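Side-chain contacts in adenosine 5'-monophosphoramidase HNT1 (Candida albicans, PDB 6IQ1), which probably hydrolyses adenosine 5'-phosphoramidate and related AMP-amine conjugates to AMP and a free amine, working as a homodimer of the HINT family: residues D[46-51]-D[58-63]; D[10-15]-D[29-34]; D[75-80]-D[86-91]. All coordinates share one frame; numbering follows the deposited sequence.

Contact 1 (D[46-51]-D[58-63]); sequences PKHHGA and DDYLSD. With ZN (zinc ion), chain H.
Pro46 and Tyr60 bring the two backbones closest, their CA atoms 5.9 Å apart, where the end of strand 42-46 runs into an irregular loop beside the first turn of helix 58-74. This is the strand-to-helix connection of the HIT fold, and the loop carries one ligand of the zinc site. Tyr60 does nearly all the work from the helix. Its CG is anti to its own carbonyl carbon (chi1 -74°), which sends the ring out from the helix and along the backbone of Lys47 and His48, where His48 N comes to 3.6 Å from Tyr60 CE2. His48 CB sits squarely over the middle of that ring, 3.7 Å from the centroid and 5° off the normal, a CH-pi contact. The His48 imidazole itself is only obliquely set against the phenol ring, with the planes at 53°, so of the His48 side chain it is the methylene that comes closest. Nearer the helix backbone, Pro46 CB packs against Tyr60 CB at 4.0 Å, covering the root of the side chain. Lys47 contributes backbone and CB; its extended chain leads away to Thr25 O and a salt bridge with Glu24, while Lys27 adds a cation-pi contact to Tyr60. One residue beyond His48, the chain turns to the metal shared with Cys7, Cys10 and His104: His49 ND1 binds the zinc ion at 2.0 Å.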
# COMPACT_ATOMS: atom_id res chain seq x y z
N PRO D 46 -0.09 1.54 -12.32
CA PRO D 46 -1.14 1.53 -13.34
C PRO D 46 -0.63 2.19 -14.61
O PRO D 46 0.24 3.07 -14.57
CB PRO D 46 -2.26 2.35 -12.70
CG PRO D 46 -1.55 3.30 -11.79
CD PRO D 46 -0.34 2.54 -11.27
N LYS D 47 -1.15 1.74 -15.76
CA LYS D 47 -0.73 2.33 -17.03
C LYS D 47 -1.36 3.70 -17.24
O LYS D 47 -0.75 4.58 -17.87
CB LYS D 47 -1.07 1.40 -18.18
CG LYS D 47 -0.03 0.30 -18.39
CD LYS D 47 -0.67 -0.92 -19.08
CE LYS D 47 0.39 -1.94 -19.47
NZ LYS D 47 -0.11 -2.87 -20.53
N HIS D 48 -2.56 3.90 -16.72
CA HIS D 48 -3.20 5.21 -16.68
C HIS D 48 -2.37 6.19 -15.85
O HIS D 48 -1.98 5.89 -14.72
CB HIS D 48 -4.59 5.02 -16.06
CG HIS D 48 -5.46 6.23 -16.12
ND1 HIS D 48 -5.32 7.29 -15.24
CD2 HIS D 48 -6.51 6.53 -16.91
CE1 HIS D 48 -6.23 8.20 -15.51
NE2 HIS D 48 -6.97 7.77 -16.52
N HIS D 49 -2.13 7.38 -16.40
CA HIS D 49 -1.32 8.37 -15.69
C HIS D 49 -2.18 9.14 -14.70
O HIS D 49 -2.99 9.98 -15.09
CB HIS D 49 -0.63 9.34 -16.65
CG HIS D 49 0.15 10.41 -15.95
ND1 HIS D 49 1.51 10.30 -15.71
CD2 HIS D 49 -0.23 11.58 -15.39
CE1 HIS D 49 1.92 11.37 -15.05
NE2 HIS D 49 0.89 12.16 -14.85
N GLY D 50 -1.98 8.89 -13.41
CA GLY D 50 -2.51 9.77 -12.38
C GLY D 50 -1.44 10.04 -11.34
O GLY D 50 -0.59 9.20 -11.05
N ALA D 51 -1.48 11.24 -10.78
CA ALA D 51 -0.42 11.57 -9.84
C ALA D 51 -0.65 10.91 -8.49
O ALA D 51 0.28 10.35 -7.90
CB ALA D 51 -0.29 13.09 -9.69
N ASP D 58 -11.11 3.19 -11.06
CA ASP D 58 -11.36 2.01 -10.24
C ASP D 58 -10.82 0.74 -10.89
O ASP D 58 -10.25 -0.12 -10.21
CB ASP D 58 -12.86 1.87 -9.96
CG ASP D 58 -13.31 2.72 -8.77
OD1 ASP D 58 -12.46 3.33 -8.10
OD2 ASP D 58 -14.53 2.77 -8.49
N ASP D 59 -10.97 0.61 -12.21
CA ASP D 59 -10.56 -0.64 -12.84
C ASP D 59 -9.04 -0.80 -12.88
O ASP D 59 -8.55 -1.94 -12.90
CB ASP D 59 -11.16 -0.77 -14.25
CG ASP D 59 -10.71 0.35 -15.19
OD1 ASP D 59 -10.81 1.55 -14.85
OD2 ASP D 59 -10.23 0.01 -16.29
N TYR D 60 -8.28 0.28 -12.86
CA TYR D 60 -6.84 0.11 -12.69
C TYR D 60 -6.47 -0.23 -11.25
O TYR D 60 -5.53 -1.01 -11.02
CB TYR D 60 -6.11 1.36 -13.15
CG TYR D 60 -6.10 1.49 -14.65
CD1 TYR D 60 -7.19 2.04 -15.33
CD2 TYR D 60 -5.00 1.08 -15.39
CE1 TYR D 60 -7.20 2.15 -16.68
CE2 TYR D 60 -4.98 1.19 -16.75
CZ TYR D 60 -6.09 1.73 -17.40
OH TYR D 60 -6.07 1.83 -18.77
N LEU D 61 -7.18 0.33 -10.27
CA LEU D 61 -6.90 0.02 -8.87
C LEU D 61 -7.16 -1.44 -8.57
O LEU D 61 -6.43 -2.06 -7.80
CB LEU D 61 -7.73 0.91 -7.95
CG LEU D 61 -7.38 2.39 -7.93
CD1 LEU D 61 -8.21 3.12 -6.90
CD2 LEU D 61 -5.90 2.61 -7.70
N SER D 62 -8.20 -2.02 -9.19
CA SER D 62 -8.58 -3.39 -8.88
C SER D 62 -7.52 -4.39 -9.31
O SER D 62 -7.41 -5.47 -8.73
CB SER D 62 -9.91 -3.74 -9.56
OG SER D 62 -10.98 -3.14 -8.86
N ASP D 63 -6.72 -4.04 -10.31
CA ASP D 63 -5.75 -4.96 -10.87
C ASP D 63 -4.39 -4.92 -10.15
O ASP D 63 -3.61 -5.87 -10.28
CB ASP D 63 -5.59 -4.67 -12.36
CG ASP D 63 -4.63 -5.60 -13.04
OD1 ASP D 63 -4.87 -6.82 -13.03
OD2 ASP D 63 -3.62 -5.11 -13.58
ZN ZN H . 2.94 8.93 -16.03

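Contact 2 (D[10-15]-D[29-34]); sequences CKIIKG and YSFLDI. With ZN (zinc ion), chain H.
Helix 8-14, which supplies Cys10 to the zinc site, packs through Ile12 and Ile13 on strand 28-32 of the central antiparallel sheet. The short axes of helix 10-14 and strand 29-32 are 9.8 Å apart at closest approach and nearly perpendicular, at 97°. Ile12 is the residue that reaches both aromatic side chains of the strand. Its branches divide the task: CG2 lies over the centre of the Phe31 ring, 4.2 Å from the centroid and 10° off the normal, as a rather long CH-pi contact, while CD1 meets the ring atom Phe31 CE2 at 3.9 Å. The same CG2 also touches Tyr29 CE1 at 3.8 Å, so one methyl meets both aromatic side chains. With CG between its backbone N and carbonyl carbon (chi1 57°), Phe31 holds its ring where one face meets Ile12 CG2, and its CD1 comes in at the edge of the Tyr29 ring. In this HIT-fold protein the contact sets the helix that carries a zinc ligand against the strand that leads to Asp33 and Ile34, which by similarity bind AMP. Ile13 works nearer the strand backbone, its CG1 4.0 Å from Tyr29 CB as the two side chains run alongside each other, pointing opposite ways; it also packs on Ile45 of the adjacent strand 42-46. The polar end of Tyr29 finds its partner in the loop after the helix, where OH is hydrogen-bonded to Ser19 OG. The helix itself closes in a Schellman motif at Gly15, whose positive phi goes with the bond from Gly15 N to Ile12 O, 3.0 Å. At the other end of the segment Cys10 SG binds the zinc ion at 2.5 Å.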
# COMPACT_ATOMS: atom_id res chain seq x y z
N CYS D 10 5.43 6.93 -17.51
CA CYS D 10 4.80 6.79 -18.82
C CYS D 10 5.82 6.40 -19.90
O CYS D 10 5.57 5.48 -20.69
CB CYS D 10 4.09 8.09 -19.20
SG CYS D 10 2.51 8.32 -18.38
N LYS D 11 6.97 7.08 -19.94
CA LYS D 11 7.99 6.71 -20.93
C LYS D 11 8.47 5.27 -20.72
O LYS D 11 8.71 4.55 -21.69
CB LYS D 11 9.18 7.67 -20.86
CG LYS D 11 8.99 9.05 -21.46
CD LYS D 11 10.03 10.02 -20.86
CE LYS D 11 9.94 11.43 -21.43
NZ LYS D 11 10.40 12.44 -20.42
N ILE D 12 8.62 4.85 -19.46
CA ILE D 12 9.05 3.48 -19.18
C ILE D 12 8.02 2.48 -19.69
O ILE D 12 8.37 1.44 -20.27
CB ILE D 12 9.32 3.30 -17.67
CG1 ILE D 12 10.73 3.75 -17.29
CG2 ILE D 12 9.12 1.84 -17.26
CD1 ILE D 12 10.96 3.85 -15.77
N ILE D 13 6.72 2.76 -19.46
CA ILE D 13 5.66 1.90 -19.98
C ILE D 13 5.76 1.78 -21.51
O ILE D 13 5.77 0.67 -22.06
CB ILE D 13 4.27 2.43 -19.54
CG1 ILE D 13 4.02 2.18 -18.06
CG2 ILE D 13 3.16 1.76 -20.31
CD1 ILE D 13 2.83 2.93 -17.54
N LYS D 14 5.88 2.91 -22.21
CA LYS D 14 6.05 2.89 -23.66
C LYS D 14 7.39 2.31 -24.11
O LYS D 14 7.57 2.06 -25.30
CB LYS D 14 5.88 4.30 -24.23
CG LYS D 14 4.45 4.82 -24.17
CD LYS D 14 4.39 6.34 -24.11
CE LYS D 14 4.38 6.94 -25.51
NZ LYS D 14 4.40 8.43 -25.49
N GLY D 15 8.34 2.09 -23.20
CA GLY D 15 9.62 1.53 -23.60
C GLY D 15 10.61 2.53 -24.15
O GLY D 15 11.63 2.13 -24.72
N TYR D 29 1.82 -2.38 -14.94
CA TYR D 29 3.21 -2.56 -15.36
C TYR D 29 4.14 -2.58 -14.15
O TYR D 29 4.09 -1.68 -13.30
CB TYR D 29 3.63 -1.44 -16.33
CG TYR D 29 4.98 -1.67 -16.97
CD1 TYR D 29 6.16 -1.34 -16.30
CD2 TYR D 29 5.08 -2.22 -18.23
CE1 TYR D 29 7.39 -1.55 -16.87
CE2 TYR D 29 6.32 -2.43 -18.82
CZ TYR D 29 7.47 -2.10 -18.14
OH TYR D 29 8.70 -2.32 -18.71
N SER D 30 5.02 -3.57 -14.09
CA SER D 30 5.92 -3.67 -12.94
C SER D 30 7.35 -3.97 -13.38
O SER D 30 7.60 -4.60 -14.41
CB SER D 30 5.41 -4.72 -11.93
OG SER D 30 5.34 -6.00 -12.52
N PHE D 31 8.30 -3.51 -12.56
CA PHE D 31 9.72 -3.50 -12.90
C PHE D 31 10.53 -3.24 -11.64
O PHE D 31 10.01 -2.71 -10.65
CB PHE D 31 10.04 -2.46 -13.99
CG PHE D 31 9.64 -1.05 -13.63
CD1 PHE D 31 8.31 -0.64 -13.67
CD2 PHE D 31 10.59 -0.12 -13.27
CE1 PHE D 31 7.94 0.66 -13.35
CE2 PHE D 31 10.24 1.20 -12.95
CZ PHE D 31 8.91 1.59 -12.98
N LEU D 32 11.81 -3.61 -11.70
CA LEU D 32 12.74 -3.43 -10.59
C LEU D 32 13.00 -1.96 -10.29
O LEU D 32 13.12 -1.13 -11.20
CB LEU D 32 14.07 -4.11 -10.91
CG LEU D 32 14.16 -5.63 -10.77
CD1 LEU D 32 15.53 -6.12 -11.25
CD2 LEU D 32 13.89 -6.07 -9.33
N ASP D 33 13.10 -1.64 -9.01
CA ASP D 33 13.54 -0.31 -8.61
C ASP D 33 15.05 -0.26 -8.80
O ASP D 33 15.78 -1.06 -8.19
CB ASP D 33 13.14 -0.01 -7.17
CG ASP D 33 13.30 1.47 -6.81
OD1 ASP D 33 14.40 2.02 -7.03
OD2 ASP D 33 12.32 2.08 -6.34
N ILE D 34 15.54 0.65 -9.65
CA ILE D 34 16.97 0.70 -9.91
C ILE D 34 17.75 1.50 -8.87
O ILE D 34 18.99 1.55 -8.95
CB ILE D 34 17.25 1.23 -11.33
CG1 ILE D 34 16.97 2.74 -11.40
CG2 ILE D 34 16.43 0.46 -12.33
CD1 ILE D 34 17.41 3.36 -12.71
ZN ZN H . 2.94 8.93 -16.03

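Contact 3 (D[75-80]-D[86-91]); sequences LKLDEN and EGYNVL
Apolar packing centres on Leu77, in the short 3-10 segment 77-79, which presses against Tyr88 of strand 87-94. Leu77 CD1 meets Tyr88 CD1 at 3.7 Å and lies off-centre to the ring, 30° from the normal, while Leu77 CB lies 3.9 Å from Tyr88 CD1. The other methyl, CD2, turns to Glu86, just ahead of the strand, and touches Glu86 OE1 at 3.8 Å; the bend of the Glu86 chain at chi2 brings its carboxylate round to this methyl. Hydrogen bonding gathers on the carbonyl of Glu86. Asn80, its CG anti to the backbone N (chi1 177°), offers ND2 to Glu86 O at 2.8 Å. Glu86 O lies near the plane of the Asn80 amide and ND2 in the plane of the Glu86 carbonyl, though the bond is bent. The same amide is tied to the intervening loop, ND2 to Glu84 O and OD1 to Thr82 OG1, which fixes its rotation. One water donates to Leu77 O at 3.0 Å and, weakly, to Glu86 O; the water itself sits at the edge of the Tyr88 ring, in its plane. Across the dimer, Tyr88 OH is hydrogen-bonded to His54 of the second subunit. The whole is the turn from helix 58-74 into strand 87-94, the strand through which the antiparallel sheet of a HINT homodimer continues into its partner.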
# COMPACT_ATOMS: atom_id res chain seq x y z
N LEU D 75 8.99 -13.53 -6.11
CA LEU D 75 10.06 -13.25 -5.15
C LEU D 75 10.17 -14.30 -4.05
O LEU D 75 11.04 -14.17 -3.19
CB LEU D 75 9.84 -11.88 -4.51
CG LEU D 75 10.28 -10.60 -5.21
CD1 LEU D 75 9.67 -10.45 -6.60
CD2 LEU D 75 9.88 -9.44 -4.34
N LYS D 76 9.30 -15.31 -4.04
CA LYS D 76 9.27 -16.41 -3.07
C LYS D 76 8.87 -15.97 -1.67
O LYS D 76 8.91 -16.80 -0.74
CB LYS D 76 10.61 -17.16 -3.01
CG LYS D 76 10.85 -18.17 -4.16
CD LYS D 76 12.19 -18.88 -3.98
CE LYS D 76 12.13 -20.34 -4.41
NZ LYS D 76 12.47 -20.51 -5.86
N LEU D 77 8.49 -14.70 -1.49
CA LEU D 77 7.95 -14.22 -0.22
C LEU D 77 6.71 -15.00 0.21
O LEU D 77 6.37 -14.99 1.40
CB LEU D 77 7.58 -12.75 -0.33
CG LEU D 77 8.69 -11.72 -0.58
CD1 LEU D 77 8.12 -10.34 -0.93
CD2 LEU D 77 9.58 -11.63 0.64
N ASP D 78 6.01 -15.67 -0.72
CA ASP D 78 4.78 -16.34 -0.32
C ASP D 78 5.05 -17.62 0.45
O ASP D 78 4.09 -18.25 0.92
CB ASP D 78 3.89 -16.64 -1.54
CG ASP D 78 4.46 -17.71 -2.44
OD1 ASP D 78 5.69 -17.78 -2.62
OD2 ASP D 78 3.66 -18.50 -2.99
N GLU D 79 6.31 -18.02 0.60
CA GLU D 79 6.65 -19.29 1.22
C GLU D 79 6.70 -19.20 2.74
O GLU D 79 6.68 -20.24 3.40
CB GLU D 79 7.98 -19.80 0.65
CG GLU D 79 7.92 -20.05 -0.87
CD GLU D 79 9.10 -20.86 -1.43
OE1 GLU D 79 10.01 -21.23 -0.66
OE2 GLU D 79 9.10 -21.12 -2.65
N ASN D 80 6.74 -17.99 3.30
CA ASN D 80 6.77 -17.78 4.74
C ASN D 80 5.36 -17.40 5.21
O ASN D 80 4.97 -16.23 5.16
CB ASN D 80 7.80 -16.73 5.12
CG ASN D 80 7.80 -16.43 6.60
OD1 ASN D 80 7.29 -17.22 7.41
ND2 ASN D 80 8.36 -15.28 6.97
N GLU D 86 11.52 -13.37 7.64
CA GLU D 86 11.55 -12.15 6.85
C GLU D 86 10.12 -11.82 6.40
O GLU D 86 9.25 -12.70 6.32
CB GLU D 86 12.54 -12.33 5.71
CG GLU D 86 12.40 -11.42 4.57
CD GLU D 86 12.73 -12.15 3.26
OE1 GLU D 86 12.19 -13.25 2.96
OE2 GLU D 86 13.41 -11.57 2.47
N GLY D 87 9.88 -10.54 6.16
CA GLY D 87 8.58 -10.04 5.77
C GLY D 87 8.66 -9.10 4.59
O GLY D 87 9.60 -9.18 3.79
N TYR D 88 7.67 -8.21 4.46
CA TYR D 88 7.63 -7.26 3.35
C TYR D 88 6.57 -6.19 3.60
O TYR D 88 5.63 -6.37 4.38
CB TYR D 88 7.40 -7.95 1.99
CG TYR D 88 6.14 -8.78 1.83
CD1 TYR D 88 6.11 -10.12 2.20
CD2 TYR D 88 5.00 -8.24 1.24
CE1 TYR D 88 4.97 -10.89 2.03
CE2 TYR D 88 3.86 -9.01 1.04
CZ TYR D 88 3.85 -10.34 1.44
OH TYR D 88 2.71 -11.09 1.27
N ASN D 89 6.75 -5.06 2.91
CA ASN D 89 5.86 -3.91 2.99
C ASN D 89 5.32 -3.54 1.61
O ASN D 89 6.03 -3.65 0.60
CB ASN D 89 6.59 -2.71 3.60
CG ASN D 89 6.94 -2.94 5.06
OD1 ASN D 89 8.06 -3.35 5.38
ND2 ASN D 89 5.97 -2.69 5.95
N VAL D 90 4.07 -3.10 1.58
CA VAL D 90 3.49 -2.47 0.40
C VAL D 90 3.27 -1.00 0.75
O VAL D 90 2.57 -0.69 1.71
CB VAL D 90 2.19 -3.17 -0.04
CG1 VAL D 90 1.68 -2.62 -1.40
CG2 VAL D 90 2.41 -4.67 -0.15
N LEU D 91 3.92 -0.10 -0.00
CA LEU D 91 3.85 1.32 0.28
C LEU D 91 3.44 2.11 -0.97
O LEU D 91 3.90 1.81 -2.07
CB LEU D 91 5.18 1.85 0.79
CG LEU D 91 5.25 3.34 1.14
CD1 LEU D 91 4.25 3.64 2.23
CD2 LEU D 91 6.67 3.72 1.57
O HOH W 1 6.97 -13.40 3.84

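From the N terminus, contact 2 comes first: it closes the loop holding strand 21-24 and brings helix 8-14 onto strand 28-32. Contact 1 follows, folding the end of strand 42-46 back on the start of helix 58-74, and contact 3 then links the loop that follows the helix to strand 87-94. The three loops lie in series, and none nests in or crosses another. Contacts 1 and 2 touch directly, Ile13 CD1 against Lys47 CA, and share the zinc ion through Cys10 and His49. Contact 3 stands apart, its centre about 23 Å from that of contact 1 and 21 Å from that of contact 2, at the dimer-facing edge of the sheet.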